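Local structure of Lin2118 protein (Listeria innocua, 3OOU) at residues 70-73 against 74-77; 11-14 against 15-19; 86-89 against 90-94. The protein is of unknown function but probably acts as a sequence-specific DNA-binding transcription factor, of which this chain is the C-terminal AraC-type helix-turn-helix part. All coordinates share one frame; numbering follows the deposited sequence. Where two conformers were deposited one is given.

Interaction 1: 70-73 against 74-77; sequences KDNL and TIIA
Ile-76 folds back over the carbonyls of Asp-71, Asn-72 and Leu-73, in the local turn that opens helix 73-79. Its backbone N donates to Asn-72 O over 2.9 Å, with an N-H...O angle of 152° and the donor in the carbonyl plane. The side chain then runs back over the preceding carbonyls. Its CB sits 3.6 Å from Leu-73 O, and CG1, turned beside the backbone N (chi1 -71°), comes within 3.4 Å of Asn-72 O. The nearly extended second torsion carries CD1 further back along the chain, to 3.5 Å from Asp-71 O, and this methyl also lies 4.1 Å from Asp-71 CB. Asn-72 O is thus gripped by an amide N-H while CG1 of the same isoleucine packs against it, an apolar cover over the start of the helix.

Asn-72 occupies the N-cap position, right before the helix, and its backbone O, bonded by Ile-76 N, ties it to the first turn. Its CB meets the branch of Ile-75 that ends in CD1, with CG1 3.6 Å from Asn-72 CB and the two side chains crossing at about a right angle; Ile-75 has two conformers and this holds for one of them, so the contact is less certain. One residue after Ile-76, Ala-77 N donates to Leu-73 O at 2.9 Å, so the regular helical ladder is established at once.

The turn joins the long helix 50-68 to helix 73-79. Ile-76 reaches Glu-65 and Leu-66 of helix 50-68 and Arg-104 of helix 100-107; Arg-104 NH2 also bonds Asp-71 O, tying the loop to the C-terminal helix. Leu-73 leans on Pro-100 and Asn-101 of helix 100-107, and together with Ala-77 it packs against Met-85 of helix 85-96.

Interaction 2: 11-14 against 15-19; sequences LSYI and TEHFS
Tyr-13 and His-17, one helical turn apart on helix 6-17, bring their rings together at an oblique angle, with centroids 4.2 Å apart and planes inclined by 40°. The imidazole approaches with one corner: CD2 lies over the centre of the phenol face, 3.3 Å from Tyr-13 CZ. The tyrosine ring is laid along the helix toward its C-terminal end because CG stands opposite the backbone N (chi1 -161°).

Ile-14, the buried member, uses its carbonyl. His-17 N donates to Ile-14 O at 3.3 Å from above the carbonyl plane, and makes a weak bond to Tyr-13 O at 3.0 Å, so its N-H is shared between two acceptors. Phe-18 CB packs 3.1 Å from Ile-14 O, and more loosely 4.3 Å from Ile-14 CG2.

Tyr-13 also meets Phe-31 edge-to-face, and Ile-14 faces Phe-50 and Tyr-53 of helix 50-68, joining this N-terminal helix to the bundle around it. His-17 ND1 is hydrogen-bonded to Glu-20 OE1, which would fix the rotation of the imidazole. The nearby carboxylate, with an electron-rich phenol face against CD2, may favour a protonated histidine.

Interaction 3: 86-89 against 90-94; sequences AYFY and RQFKK
Phe-88 and Phe-92, Tyr-87 and Gln-91, and Ala-86 and Arg-90 pair across one turn of helix 85-96, the helix that, as in AraC-type domains, probably forms a helix-turn-helix with helix 73-79. In AraC-type domains this is the position of a recognition helix, so a role in DNA reading is probable here.

Backbone bonds set the frame. Four successive amides, from Arg-90 to Lys-93, donate to the carbonyls four residues earlier. Phe-92 N to Phe-88 O spans 2.8 Å, whereas Lys-93 N to Tyr-89 O stretches to 3.2 Å; all four are close to straight.

The apolar contacts face the protein interior. Phe-88 and Phe-92 lie side by side and point the same way, their ring planes 60° apart. They touch where Phe-88 CZ meets Phe-92 CD1 at 3.8 Å. Both rest on Pro-100, while Phe-92 continues onto Val-59, Lys-63 and Leu-66 of helix 50-68.

A CH-pi contact comes next. Gln-91 CG stands over the centre of the Tyr-87 ring, 3.9 Å from the centroid and 13° off the normal. A bend at chi2 then lets the amide run on across the same ring, bringing NE2 within 3.5 Å of Tyr-87 CE1.

The last group is the exposed guanidinium of Arg-90, which packs flat against the backbone. Arg-90 bends at chi3 and doubles back toward the N-terminus of the helix, so that one face of its guanidinium lies over Ala-86 O and Tyr-87 CA. The guanidinium and phenol planes are 58° apart, and Arg-90 NH2 meets the ring at its edge, in plane, 3.7 Å from Tyr-87 CD1.

In the fold
Interactions 1 and 3 belong together: helices 73-79 and 85-96 follow each other in the chain, and although their centres are 14 Å apart, side chains meet. Phe-88 of interaction 3 makes the link, with its CD2 3.7 Å from Ala-77 CB and its CE2 3.9 Å from Leu-73 CD2, so the two helices pack directly. Interaction 2 touches neither: its centre is 21 Å from that of interaction 1 and 20 Å from that of interaction 3, with nearest atoms about 7 and 10 Å away, and it lies across the chain's centre from the latter. Helix 50-68 connects them, contacting Ile-14 near its start and Ile-76 and Phe-92 further along.

Interaction 1: 70-73 against 74-77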
# COMPACT_ATOMS: atom_id res chain seq x y z
N LYS A 70 16.94 -1.29 12.02
CA LYS A 70 17.75 -2.38 11.49
C LYS A 70 16.96 -3.68 11.58
O LYS A 70 17.52 -4.78 11.54
CB LYS A 70 19.07 -2.48 12.24
CG LYS A 70 20.08 -1.44 11.80
CD LYS A 70 21.32 -1.42 12.70
CE LYS A 70 22.52 -0.85 11.96
NZ LYS A 70 22.26 0.50 11.36
N ASP A 71 15.64 -3.53 11.69
CA ASP A 71 14.74 -4.67 11.79
C ASP A 71 14.75 -5.48 10.50
O ASP A 71 15.15 -5.00 9.43
CB ASP A 71 13.32 -4.22 12.14
CG ASP A 71 13.19 -3.74 13.57
OD1 ASP A 71 14.08 -4.04 14.41
OD2 ASP A 71 12.20 -3.05 13.88
N ASN A 72 14.33 -6.72 10.62
CA ASN A 72 14.32 -7.66 9.52
C ASN A 72 13.39 -7.21 8.37
O ASN A 72 12.30 -6.69 8.60
CB ASN A 72 13.92 -9.02 10.07
CG ASN A 72 13.83 -10.08 9.02
OD1 ASN A 72 14.75 -10.86 8.83
ND2 ASN A 72 12.70 -10.12 8.33
N LEU A 73 13.85 -7.41 7.14
CA LEU A 73 13.16 -6.97 5.94
C LEU A 73 11.76 -7.57 5.74
O LEU A 73 10.81 -6.85 5.39
CB LEU A 73 14.03 -7.28 4.73
CG LEU A 73 13.68 -6.69 3.36
CD1 LEU A 73 14.96 -6.44 2.59
CD2 LEU A 73 12.75 -7.61 2.58
N THR A 74 11.64 -8.88 5.94
CA THR A 74 10.36 -9.57 5.89
C THR A 74 9.43 -9.05 6.98
O THR A 74 8.23 -8.88 6.75
CB THR A 74 10.56 -11.10 5.99
OG1 THR A 74 11.22 -11.55 4.79
CG2 THR A 74 9.24 -11.83 6.13
N ILE A 75 9.97 -8.77 8.17
CA ILE A 75 9.17 -8.20 9.26
C ILE A 75 8.67 -6.81 8.86
O ILE A 75 7.52 -6.44 9.12
CB ILE A 75 9.98 -8.17 10.59
CG1 ILE A 75 10.44 -9.57 10.96
CG2 ILE A 75 9.14 -7.59 11.72
CD1 ILE A 75 10.99 -9.70 12.37
N ILE A 76 9.54 -6.03 8.23
CA ILE A 76 9.16 -4.67 7.79
C ILE A 76 8.08 -4.70 6.71
O ILE A 76 7.13 -3.90 6.74
CB ILE A 76 10.38 -3.83 7.37
CG1 ILE A 76 11.19 -3.47 8.62
CG2 ILE A 76 9.92 -2.56 6.63
CD1 ILE A 76 12.57 -2.91 8.34
N ALA A 77 8.20 -5.65 5.77
CA ALA A 77 7.18 -5.84 4.75
C ALA A 77 5.83 -6.16 5.40
O ALA A 77 4.79 -5.62 4.99
CB ALA A 77 7.59 -6.95 3.80

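Interaction 2: 11-14 against 15-19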
# COMPACT_ATOMS: atom_id res chain seq x y z
N LEU A 11 -9.99 7.22 1.18
CA LEU A 11 -8.63 7.75 1.31
C LEU A 11 -8.22 7.82 2.77
O LEU A 11 -7.12 7.42 3.12
CB LEU A 11 -8.50 9.11 0.62
CG LEU A 11 -8.59 9.14 -0.91
CD1 LEU A 11 -8.69 10.57 -1.42
CD2 LEU A 11 -7.41 8.41 -1.57
N SER A 12 -9.12 8.32 3.62
CA SER A 12 -8.85 8.41 5.05
C SER A 12 -8.72 7.03 5.69
O SER A 12 -7.85 6.81 6.53
CB SER A 12 -9.92 9.26 5.75
OG SER A 12 -9.89 10.59 5.25
N TYR A 13 -9.57 6.09 5.27
CA TYR A 13 -9.52 4.70 5.73
C TYR A 13 -8.16 4.04 5.48
O TYR A 13 -7.64 3.33 6.34
CB TYR A 13 -10.62 3.88 5.07
CG TYR A 13 -10.94 2.59 5.79
CD1 TYR A 13 -11.91 2.55 6.80
CD2 TYR A 13 -10.30 1.40 5.45
CE1 TYR A 13 -12.21 1.37 7.46
CE2 TYR A 13 -10.60 0.20 6.11
CZ TYR A 13 -11.56 0.20 7.11
OH TYR A 13 -11.87 -0.97 7.77
N ILE A 14 -7.61 4.26 4.28
CA ILE A 14 -6.28 3.73 3.94
C ILE A 14 -5.23 4.16 4.97
O ILE A 14 -4.45 3.33 5.42
CB ILE A 14 -5.87 4.11 2.49
CG1 ILE A 14 -6.74 3.34 1.48
CG2 ILE A 14 -4.37 3.82 2.25
CD1 ILE A 14 -6.59 3.79 0.03
N THR A 15 -5.24 5.43 5.37
CA THR A 15 -4.29 5.97 6.34
C THR A 15 -4.38 5.27 7.70
O THR A 15 -3.37 5.08 8.39
CB THR A 15 -4.49 7.50 6.52
OG1 THR A 15 -4.49 8.13 5.23
CG2 THR A 15 -3.39 8.11 7.37
N GLU A 16 -5.59 4.90 8.10
CA GLU A 16 -5.84 4.24 9.38
C GLU A 16 -5.50 2.75 9.38
O GLU A 16 -5.19 2.18 10.43
CB GLU A 16 -7.31 4.38 9.78
CG GLU A 16 -7.91 5.76 9.57
CD GLU A 16 -8.02 6.56 10.84
OE1 GLU A 16 -7.51 6.12 11.89
OE2 GLU A 16 -8.64 7.65 10.79
N HIS A 17 -5.60 2.12 8.21
CA HIS A 17 -5.60 0.66 8.14
C HIS A 17 -4.64 0.07 7.10
O HIS A 17 -4.72 -1.13 6.81
CB HIS A 17 -7.03 0.16 7.87
CG HIS A 17 -8.03 0.60 8.91
ND1 HIS A 17 -8.03 0.10 10.19
CD2 HIS A 17 -9.05 1.48 8.84
CE1 HIS A 17 -9.01 0.66 10.87
NE2 HIS A 17 -9.65 1.49 10.08
N PHE A 18 -3.73 0.88 6.56
CA PHE A 18 -2.88 0.43 5.44
C PHE A 18 -2.10 -0.87 5.71
O PHE A 18 -1.79 -1.61 4.77
CB PHE A 18 -1.93 1.55 4.99
CG PHE A 18 -0.78 1.79 5.93
CD1 PHE A 18 0.44 1.14 5.73
CD2 PHE A 18 -0.91 2.66 7.01
CE1 PHE A 18 1.50 1.35 6.61
CE2 PHE A 18 0.14 2.88 7.88
CZ PHE A 18 1.36 2.22 7.68
N SER A 19 -1.79 -1.15 6.97
CA SER A 19 -1.00 -2.34 7.31
C SER A 19 -1.81 -3.63 7.41
O SER A 19 -1.24 -4.72 7.49
CB SER A 19 -0.18 -2.12 8.58
OG SER A 19 -0.96 -2.35 9.74

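Interaction 3: 86-89 against 90-94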
# COMPACT_ATOMS: atom_id res chain seq x y z
N ALA A 86 7.33 -12.06 -2.62
CA ALA A 86 7.65 -11.86 -4.03
C ALA A 86 6.94 -10.61 -4.54
O ALA A 86 7.52 -9.80 -5.26
CB ALA A 86 7.27 -13.09 -4.85
N TYR A 87 5.68 -10.46 -4.14
CA TYR A 87 4.88 -9.29 -4.51
C TYR A 87 5.45 -8.01 -3.91
O TYR A 87 5.61 -7.02 -4.61
CB TYR A 87 3.42 -9.51 -4.09
CG TYR A 87 2.44 -8.44 -4.51
CD1 TYR A 87 2.21 -8.16 -5.87
CD2 TYR A 87 1.73 -7.72 -3.56
CE1 TYR A 87 1.29 -7.19 -6.25
CE2 TYR A 87 0.80 -6.74 -3.93
CZ TYR A 87 0.59 -6.48 -5.28
OH TYR A 87 -0.33 -5.53 -5.64
N PHE A 88 5.78 -8.04 -2.61
CA PHE A 88 6.45 -6.90 -1.98
C PHE A 88 7.70 -6.49 -2.75
O PHE A 88 7.92 -5.31 -3.04
CB PHE A 88 6.81 -7.20 -0.52
CG PHE A 88 7.69 -6.14 0.11
CD1 PHE A 88 7.20 -4.86 0.35
CD2 PHE A 88 9.01 -6.43 0.45
CE1 PHE A 88 8.00 -3.88 0.93
CE2 PHE A 88 9.83 -5.45 1.04
CZ PHE A 88 9.32 -4.18 1.28
N TYR A 89 8.52 -7.48 -3.08
CA TYR A 89 9.76 -7.26 -3.81
C TYR A 89 9.51 -6.52 -5.13
O TYR A 89 10.18 -5.52 -5.43
CB TYR A 89 10.45 -8.60 -4.06
CG TYR A 89 11.88 -8.49 -4.51
CD1 TYR A 89 12.91 -8.17 -3.62
CD2 TYR A 89 12.22 -8.74 -5.84
CE1 TYR A 89 14.23 -8.08 -4.04
CE2 TYR A 89 13.54 -8.65 -6.27
CZ TYR A 89 14.53 -8.32 -5.37
OH TYR A 89 15.83 -8.25 -5.80
N ARG A 90 8.52 -6.99 -5.90
CA ARG A 90 8.15 -6.35 -7.17
C ARG A 90 7.65 -4.92 -6.95
O ARG A 90 8.07 -3.99 -7.65
CB ARG A 90 7.06 -7.15 -7.88
CG ARG A 90 7.53 -8.41 -8.58
CD ARG A 90 6.46 -8.98 -9.50
NE ARG A 90 5.25 -9.41 -8.79
CZ ARG A 90 5.10 -10.59 -8.20
NH1 ARG A 90 6.08 -11.49 -8.20
NH2 ARG A 90 3.95 -10.88 -7.59
N GLN A 91 6.78 -4.76 -5.97
CA GLN A 91 6.15 -3.47 -5.72
C GLN A 91 7.11 -2.41 -5.19
O GLN A 91 7.02 -1.24 -5.58
CB GLN A 91 4.95 -3.64 -4.78
CG GLN A 91 3.77 -4.37 -5.43
CD GLN A 91 3.26 -3.66 -6.68
OE1 GLN A 91 3.19 -2.44 -6.73
NE2 GLN A 91 2.93 -4.45 -7.70
N PHE A 92 8.04 -2.81 -4.33
CA PHE A 92 9.05 -1.89 -3.81
C PHE A 92 9.93 -1.39 -4.96
O PHE A 92 10.20 -0.19 -5.07
CB PHE A 92 9.91 -2.55 -2.73
CG PHE A 92 10.72 -1.57 -1.92
CD1 PHE A 92 10.25 -1.10 -0.71
CD2 PHE A 92 11.96 -1.12 -2.39
CE1 PHE A 92 11.00 -0.19 0.05
CE2 PHE A 92 12.70 -0.20 -1.64
CZ PHE A 92 12.23 0.26 -0.43
N LYS A 93 10.35 -2.32 -5.83
CA LYS A 93 11.16 -1.97 -7.00
C LYS A 93 10.41 -1.00 -7.91
O LYS A 93 10.98 -0.02 -8.39
CB LYS A 93 11.57 -3.23 -7.76
CG LYS A 93 12.32 -3.01 -9.08
CD LYS A 93 13.69 -2.38 -8.86
CE LYS A 93 14.39 -2.14 -10.18
NZ LYS A 93 15.72 -1.49 -10.00
N LYS A 94 9.13 -1.28 -8.14
CA LYS A 94 8.29 -0.45 -9.00
C LYS A 94 8.18 1.00 -8.51
O LYS A 94 8.28 1.94 -9.30
CB LYS A 94 6.90 -1.08 -9.14
CG LYS A 94 5.91 -0.27 -9.98
CD LYS A 94 4.55 -0.95 -10.05
CE LYS A 94 3.63 -0.18 -10.98
NZ LYS A 94 2.22 -0.66 -10.89